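Long-range contacts in replicative DNA helicase (Nostoc punctiforme, PDB 4O1R), which contains, in the part crystallised here, an intein of the HINT fold that probably excises itself from the helicase precursor by protein splicing: residues L90-L96 / W108-V112; V48-T54 / E121-V127. All coordinates share one frame. Numbering follows the deposited sequence.

Contact 1 (L90-L96 / W108-V112); sequences LTPKEHL and WDEIV. With NA (sodium ion), chain B.
A beta hairpin of the intein's HINT fold begins here: residues 95-96 open a strand that pairs antiparallel with 108-112, and a type II turn from Thr91 to Glu94 leads into it. Lys93 takes the positive phi of that turn (74/-4), which Glu94 N closes on Thr91 O at 3.1 Å. His95 and Glu110 form a non-hydrogen-bonded pair (CA-CA 4.3 Å), Leu96 and Asp109 a hydrogen-bonded one. The backbone bonds run Leu96 N to Asp109 O (2.8 Å), Asp109 N to Leu96 O (2.9 Å), Ile111 N to Glu94 O (2.8 Å) and Lys93 N to Ile111 O (3.1 Å), so pairing reaches back into the turn. Ile111 (chi1 m, chi2 t) places its CD1 3.8 Å from both Leu90 CD1 and Leu96 CG. Glu110 CB lies over the face of the His95 imidazole, 4.1 Å from its centroid, a CH-pi contact. Across the turn, Glu94 (chi1 t, chi2 t) accepts at OE1 from backbone Thr91 N (2.9 Å) and from Thr91 OG1 (3.0 Å), while its OE2 forms a salt bridge with Lys85. A sodium ion at the turn is bound by two waters, Thr91 OG1 (2.4 Å) and Pro92 O (2.3 Å).

Contact 2 (V48-T54 / E121-V127); sequences VSNAFST and EVFDLTV
Strands 50-54 and 121-126 run antiparallel, their axes 4.6 Å apart at closest approach and at 150° between directions. Phe52 and Asp124 form a hydrogen-bonded pair, with Phe52 N to Asp124 O at 3.0 Å and Asp124 N to Phe52 O at 2.9 Å. Ala51-Leu125 and Ser53-Phe123 flank it as non-hydrogen-bonded pairs (CA-CA 4.5 and 4.3 Å). Thr54 N to Val122 O and Thr126 N to Asn50 O, each 2.9 Å, extend the ladder; beyond Asn50 the regular pattern breaks, Ser49 N, not Asn50 N, donating to Thr126 O at 2.9 Å. On one face Ala51 CB meets Leu125 CD2 at 3.5 Å. On the other, Phe52 (chi1 p) lays its ring along the partner strand: Asp124 O lies over a ring face, and Thr126 CG2 lies at the ring edge, 3.3 Å from Phe52 CE1. Toward the two ends, Ser53 OG donates to Glu121 OE2 at 2.6 Å and Ser49 OG shares a 2.5 Å hydrogen bond with Thr126 OG1. The pairing belongs to the beta body of the HINT fold; strand 121-126 leads to Val127, whose N bonds to OD1 of the C-terminal Asn142, probably the asparagine that cyclises in splicing.

Overall arrangement
The long strand 106-126 carries one segment of each contact: 108-112 near its start pairs with strand 95-99, and 121-127 lies on its later part, beside strand 42-55. Both pairings belong to the same antiparallel sheet, yet their centres are 25 Å apart, on opposite sides of the chain's centre, and their nearest atoms about 15 Å. In sequence the order is 48-54, 90-96, 108-112, 121-127, so the local hairpin of contact 1 falls wholly between the two halves of contact 2. One strand thus ties a short-range hairpin to a pairing across 66 intervening residues, joining residues 48-54 to the later part of the chain in the helix-free body of the intein.

Contact 1 (L90-L96 / W108-V112)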
loop_
_atom_site.group_PDB
_atom_site.type_symbol
_atom_site.label_atom_id
_atom_site.label_comp_id
_atom_site.label_asym_id
_atom_site.label_seq_id
_atom_site.Cartn_x
_atom_site.Cartn_y
_atom_site.Cartn_z
ATOM N N LEU A 90 -8.622 4.840 -11.101
ATOM C CA LEU A 90 -9.104 5.808 -10.120
ATOM C C LEU A 90 -9.295 7.172 -10.755
ATOM O O LEU A 90 -8.600 7.540 -11.709
ATOM C CB LEU A 90 -8.118 5.917 -8.958
ATOM C CG LEU A 90 -7.961 4.655 -8.108
ATOM C CD1 LEU A 90 -6.808 4.819 -7.142
ATOM C CD2 LEU A 90 -9.245 4.377 -7.339
ATOM N N THR A 91 -10.232 7.932 -10.207
ATOM C CA THR A 91 -10.587 9.234 -10.770
ATOM C C THR A 91 -10.319 10.348 -9.757
ATOM O O THR A 91 -10.200 10.104 -8.548
ATOM C CB THR A 91 -12.074 9.272 -11.210
ATOM O OG1 THR A 91 -12.913 9.166 -10.052
ATOM C CG2 THR A 91 -12.410 8.139 -12.217
ATOM N N PRO A 92 -10.231 11.600 -10.246
ATOM C CA PRO A 92 -10.069 12.714 -9.313
ATOM C C PRO A 92 -11.230 12.724 -8.318
ATOM O O PRO A 92 -12.366 12.439 -8.706
ATOM C CB PRO A 92 -10.123 13.944 -10.225
ATOM C CG PRO A 92 -9.650 13.417 -11.567
ATOM C CD PRO A 92 -10.270 12.044 -11.652
ATOM N N LYS A 93 -10.935 13.029 -7.054
ATOM C CA LYS A 93 -11.932 13.110 -5.966
ATOM C C LYS A 93 -12.450 11.767 -5.481
ATOM O O LYS A 93 -13.209 11.720 -4.525
ATOM C CB LYS A 93 -13.109 14.030 -6.318
ATOM C CG LYS A 93 -12.634 15.449 -6.645
ATOM C CD LYS A 93 -13.769 16.401 -6.855
ATOM C CE LYS A 93 -14.489 16.041 -8.106
ATOM N NZ LYS A 93 -15.623 16.945 -8.357
ATOM N N GLU A 94 -12.030 10.677 -6.113
ATOM C CA GLU A 94 -12.409 9.361 -5.607
ATOM C C GLU A 94 -11.755 9.136 -4.239
ATOM O O GLU A 94 -10.650 9.615 -3.987
ATOM C CB GLU A 94 -12.011 8.283 -6.612
ATOM C CG GLU A 94 -12.644 6.936 -6.346
ATOM C CD GLU A 94 -12.773 6.108 -7.597
ATOM O OE1 GLU A 94 -12.316 6.538 -8.680
ATOM O OE2 GLU A 94 -13.381 5.028 -7.506
ATOM N N HIS A 95 -12.435 8.413 -3.348
ATOM C CA HIS A 95 -11.916 8.202 -1.999
ATOM C C HIS A 95 -11.299 6.817 -1.827
ATOM O O HIS A 95 -11.771 5.839 -2.419
ATOM C CB HIS A 95 -13.042 8.390 -0.979
ATOM C CG HIS A 95 -13.510 9.808 -0.826
ATOM N ND1 HIS A 95 -14.121 10.527 -1.835
ATOM C CD2 HIS A 95 -13.493 10.622 0.256
ATOM C CE1 HIS A 95 -14.442 11.731 -1.383
ATOM N NE2 HIS A 95 -14.075 11.808 -0.119
ATOM N N LEU A 96 -10.255 6.752 -0.999
ATOM C CA LEU A 96 -9.541 5.508 -0.697
ATOM C C LEU A 96 -9.504 5.269 0.800
ATOM O O LEU A 96 -9.489 6.222 1.593
ATOM C CB LEU A 96 -8.091 5.575 -1.177
ATOM C CG LEU A 96 -7.823 5.865 -2.637
ATOM C CD1 LEU A 96 -6.317 5.835 -2.829
ATOM C CD2 LEU A 96 -8.519 4.812 -3.481
ATOM N N TRP A 108 -11.937 7.371 4.904
ATOM C CA TRP A 108 -11.985 7.442 3.447
ATOM C C TRP A 108 -11.496 8.792 2.960
ATOM O O TRP A 108 -12.251 9.767 2.978
ATOM C CB TRP A 108 -13.423 7.217 2.983
ATOM C CG TRP A 108 -13.932 5.861 3.344
ATOM C CD1 TRP A 108 -14.713 5.538 4.416
ATOM C CD2 TRP A 108 -13.671 4.628 2.651
ATOM N NE1 TRP A 108 -14.968 4.189 4.423
ATOM C CE2 TRP A 108 -14.344 3.606 3.351
ATOM C CE3 TRP A 108 -12.956 4.292 1.491
ATOM C CZ2 TRP A 108 -14.308 2.265 2.946
ATOM C CZ3 TRP A 108 -12.924 2.951 1.092
ATOM C CH2 TRP A 108 -13.599 1.958 1.815
ATOM N N ASP A 109 -10.242 8.851 2.525
ATOM C CA ASP A 109 -9.638 10.120 2.130
ATOM C C ASP A 109 -9.814 10.348 0.633
ATOM O O ASP A 109 -9.816 9.409 -0.159
ATOM C CB ASP A 109 -8.152 10.145 2.504
ATOM C CG ASP A 109 -7.594 11.562 2.646
ATOM O OD1 ASP A 109 -8.350 12.554 2.563
ATOM O OD2 ASP A 109 -6.386 11.645 2.882
ATOM N N GLU A 110 -9.919 11.605 0.251
ATOM C CA GLU A 110 -10.089 11.990 -1.140
ATOM C C GLU A 110 -8.752 12.034 -1.882
ATOM O O GLU A 110 -7.771 12.596 -1.373
ATOM C CB GLU A 110 -10.710 13.390 -1.155
ATOM C CG GLU A 110 -11.073 13.871 -2.533
ATOM C CD GLU A 110 -11.283 15.360 -2.606
ATOM O OE1 GLU A 110 -10.502 16.115 -1.988
ATOM O OE2 GLU A 110 -12.195 15.773 -3.327
ATOM N N ILE A 111 -8.721 11.477 -3.092
ATOM C CA ILE A 111 -7.569 11.640 -3.986
ATOM C C ILE A 111 -7.572 13.047 -4.566
ATOM O O ILE A 111 -8.589 13.483 -5.141
ATOM C CB ILE A 111 -7.625 10.633 -5.144
ATOM C CG1 ILE A 111 -7.529 9.203 -4.611
ATOM C CG2 ILE A 111 -6.491 10.905 -6.157
ATOM C CD1 ILE A 111 -7.934 8.157 -5.620
ATOM N N VAL A 112 -6.453 13.759 -4.407
ATOM C CA VAL A 112 -6.313 15.107 -4.996
ATOM C C VAL A 112 -5.443 15.149 -6.249
ATOM O O VAL A 112 -5.559 16.077 -7.049
ATOM C CB VAL A 112 -5.853 16.183 -3.966
ATOM C CG1 VAL A 112 -6.874 16.325 -2.837
ATOM C CG2 VAL A 112 -4.487 15.864 -3.408
HETATM NA NA NA B . -14.138 11.157 -9.471
HETATM O O HOH W 1 -15.175 9.592 -7.971
HETATM O O HOH W 2 -15.839 12.731 -8.930
#

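Contact 2 (V48-T54 / E121-V127)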
loop_
_atom_site.group_PDB
_atom_site.type_symbol
_atom_site.label_atom_id
_atom_site.label_comp_id
_atom_site.label_asym_id
_atom_site.label_seq_id
_atom_site.Cartn_x
_atom_site.Cartn_y
_atom_site.Cartn_z
ATOM N N VAL A 48 4.149 -11.389 6.563
ATOM C CA VAL A 48 4.675 -11.299 5.214
ATOM C C VAL A 48 5.508 -12.543 4.927
ATOM O O VAL A 48 6.430 -12.858 5.680
ATOM C CB VAL A 48 5.553 -10.035 5.068
ATOM C CG1 VAL A 48 6.249 -9.996 3.712
ATOM C CG2 VAL A 48 4.722 -8.778 5.292
ATOM N N SER A 49 5.172 -13.244 3.844
ATOM C CA SER A 49 5.870 -14.473 3.463
ATOM C C SER A 49 6.981 -14.286 2.430
ATOM O O SER A 49 7.816 -15.171 2.247
ATOM C CB SER A 49 4.863 -15.490 2.918
ATOM O OG SER A 49 4.211 -14.977 1.768
ATOM N N ASN A 50 6.972 -13.154 1.733
ATOM C CA ASN A 50 7.931 -12.907 0.654
ATOM C C ASN A 50 7.997 -11.409 0.402
ATOM O O ASN A 50 6.971 -10.734 0.469
ATOM C CB ASN A 50 7.487 -13.633 -0.635
ATOM C CG ASN A 50 8.626 -13.869 -1.613
ATOM O OD1 ASN A 50 9.801 -13.817 -1.251
ATOM N ND2 ASN A 50 8.273 -14.158 -2.867
ATOM N N ALA A 51 9.191 -10.912 0.097
ATOM C CA ALA A 51 9.408 -9.513 -0.292
ATOM C C ALA A 51 10.383 -9.530 -1.449
ATOM O O ALA A 51 11.432 -10.162 -1.357
ATOM C CB ALA A 51 9.969 -8.705 0.877
ATOM N N PHE A 52 10.039 -8.847 -2.545
ATOM C CA PHE A 52 10.761 -9.068 -3.799
ATOM C C PHE A 52 10.640 -7.887 -4.750
ATOM O O PHE A 52 9.676 -7.120 -4.692
ATOM C CB PHE A 52 10.223 -10.341 -4.486
ATOM C CG PHE A 52 8.726 -10.360 -4.621
ATOM C CD1 PHE A 52 7.915 -10.852 -3.591
ATOM C CD2 PHE A 52 8.110 -9.877 -5.775
ATOM C CE1 PHE A 52 6.536 -10.844 -3.703
ATOM C CE2 PHE A 52 6.726 -9.870 -5.901
ATOM C CZ PHE A 52 5.932 -10.361 -4.865
ATOM N N SER A 53 11.618 -7.786 -5.641
ATOM C CA SER A 53 11.594 -6.873 -6.774
ATOM C C SER A 53 10.835 -7.507 -7.918
ATOM O O SER A 53 10.958 -8.710 -8.174
ATOM C CB SER A 53 13.034 -6.633 -7.224
ATOM O OG SER A 53 13.069 -5.962 -8.467
ATOM N N THR A 54 10.065 -6.698 -8.635
ATOM C CA THR A 54 9.441 -7.196 -9.858
ATOM C C THR A 54 10.036 -6.552 -11.110
ATOM O O THR A 54 9.504 -6.727 -12.210
ATOM C CB THR A 54 7.912 -7.028 -9.867
ATOM O OG1 THR A 54 7.599 -5.641 -9.791
ATOM C CG2 THR A 54 7.263 -7.754 -8.697
ATOM N N GLU A 121 12.906 0.765 -10.256
ATOM C CA GLU A 121 12.707 -0.576 -9.720
ATOM C C GLU A 121 11.545 -0.566 -8.718
ATOM O O GLU A 121 11.390 0.380 -7.933
ATOM C CB GLU A 121 13.982 -1.116 -9.068
ATOM C CG GLU A 121 13.865 -2.585 -8.726
ATOM C CD GLU A 121 15.138 -3.192 -8.198
ATOM O OE1 GLU A 121 16.076 -2.447 -7.853
ATOM O OE2 GLU A 121 15.181 -4.435 -8.129
ATOM N N VAL A 122 10.704 -1.596 -8.774
ATOM C CA VAL A 122 9.526 -1.661 -7.914
ATOM C C VAL A 122 9.474 -2.996 -7.176
ATOM O O VAL A 122 10.087 -3.982 -7.603
ATOM C CB VAL A 122 8.213 -1.378 -8.695
ATOM C CG1 VAL A 122 8.179 0.056 -9.172
ATOM C CG2 VAL A 122 8.053 -2.329 -9.856
ATOM N N PHE A 123 8.749 -3.002 -6.058
ATOM C CA PHE A 123 8.818 -4.069 -5.062
ATOM C C PHE A 123 7.444 -4.393 -4.535
ATOM O O PHE A 123 6.538 -3.555 -4.533
ATOM C CB PHE A 123 9.705 -3.618 -3.887
ATOM C CG PHE A 123 11.095 -3.241 -4.299
ATOM C CD1 PHE A 123 11.378 -1.953 -4.760
ATOM C CD2 PHE A 123 12.125 -4.175 -4.246
ATOM C CE1 PHE A 123 12.663 -1.602 -5.170
ATOM C CE2 PHE A 123 13.412 -3.825 -4.642
ATOM C CZ PHE A 123 13.679 -2.538 -5.099
ATOM N N ASP A 124 7.305 -5.609 -4.035
ATOM C CA ASP A 124 6.036 -6.035 -3.469
ATOM C C ASP A 124 6.276 -6.992 -2.313
ATOM O O ASP A 124 7.380 -7.537 -2.149
ATOM C CB ASP A 124 5.184 -6.705 -4.568
ATOM C CG ASP A 124 3.716 -6.874 -4.185
ATOM O OD1 ASP A 124 3.207 -6.137 -3.307
ATOM O OD2 ASP A 124 3.054 -7.742 -4.798
ATOM N N LEU A 125 5.221 -7.152 -1.512
ATOM C CA LEU A 125 5.172 -8.100 -0.402
ATOM C C LEU A 125 4.036 -9.054 -0.630
ATOM O O LEU A 125 2.974 -8.648 -1.090
ATOM C CB LEU A 125 4.897 -7.378 0.916
ATOM C CG LEU A 125 5.788 -6.212 1.327
ATOM C CD1 LEU A 125 5.373 -5.670 2.692
ATOM C CD2 LEU A 125 7.239 -6.638 1.346
ATOM N N THR A 126 4.243 -10.312 -0.273
ATOM C CA THR A 126 3.147 -11.284 -0.249
ATOM C C THR A 126 2.662 -11.438 1.179
ATOM O O THR A 126 3.458 -11.714 2.092
ATOM C CB THR A 126 3.600 -12.639 -0.782
ATOM O OG1 THR A 126 4.641 -13.165 0.042
ATOM C CG2 THR A 126 4.109 -12.496 -2.189
ATOM N N VAL A 127 1.360 -11.234 1.356
ATOM C CA VAL A 127 0.691 -11.346 2.650
ATOM C C VAL A 127 -0.384 -12.439 2.488
ATOM O O VAL A 127 -1.513 -12.154 2.078
ATOM C CB VAL A 127 0.083 -9.987 3.081
ATOM C CG1 VAL A 127 -0.626 -10.091 4.424
ATOM C CG2 VAL A 127 1.163 -8.887 3.119
#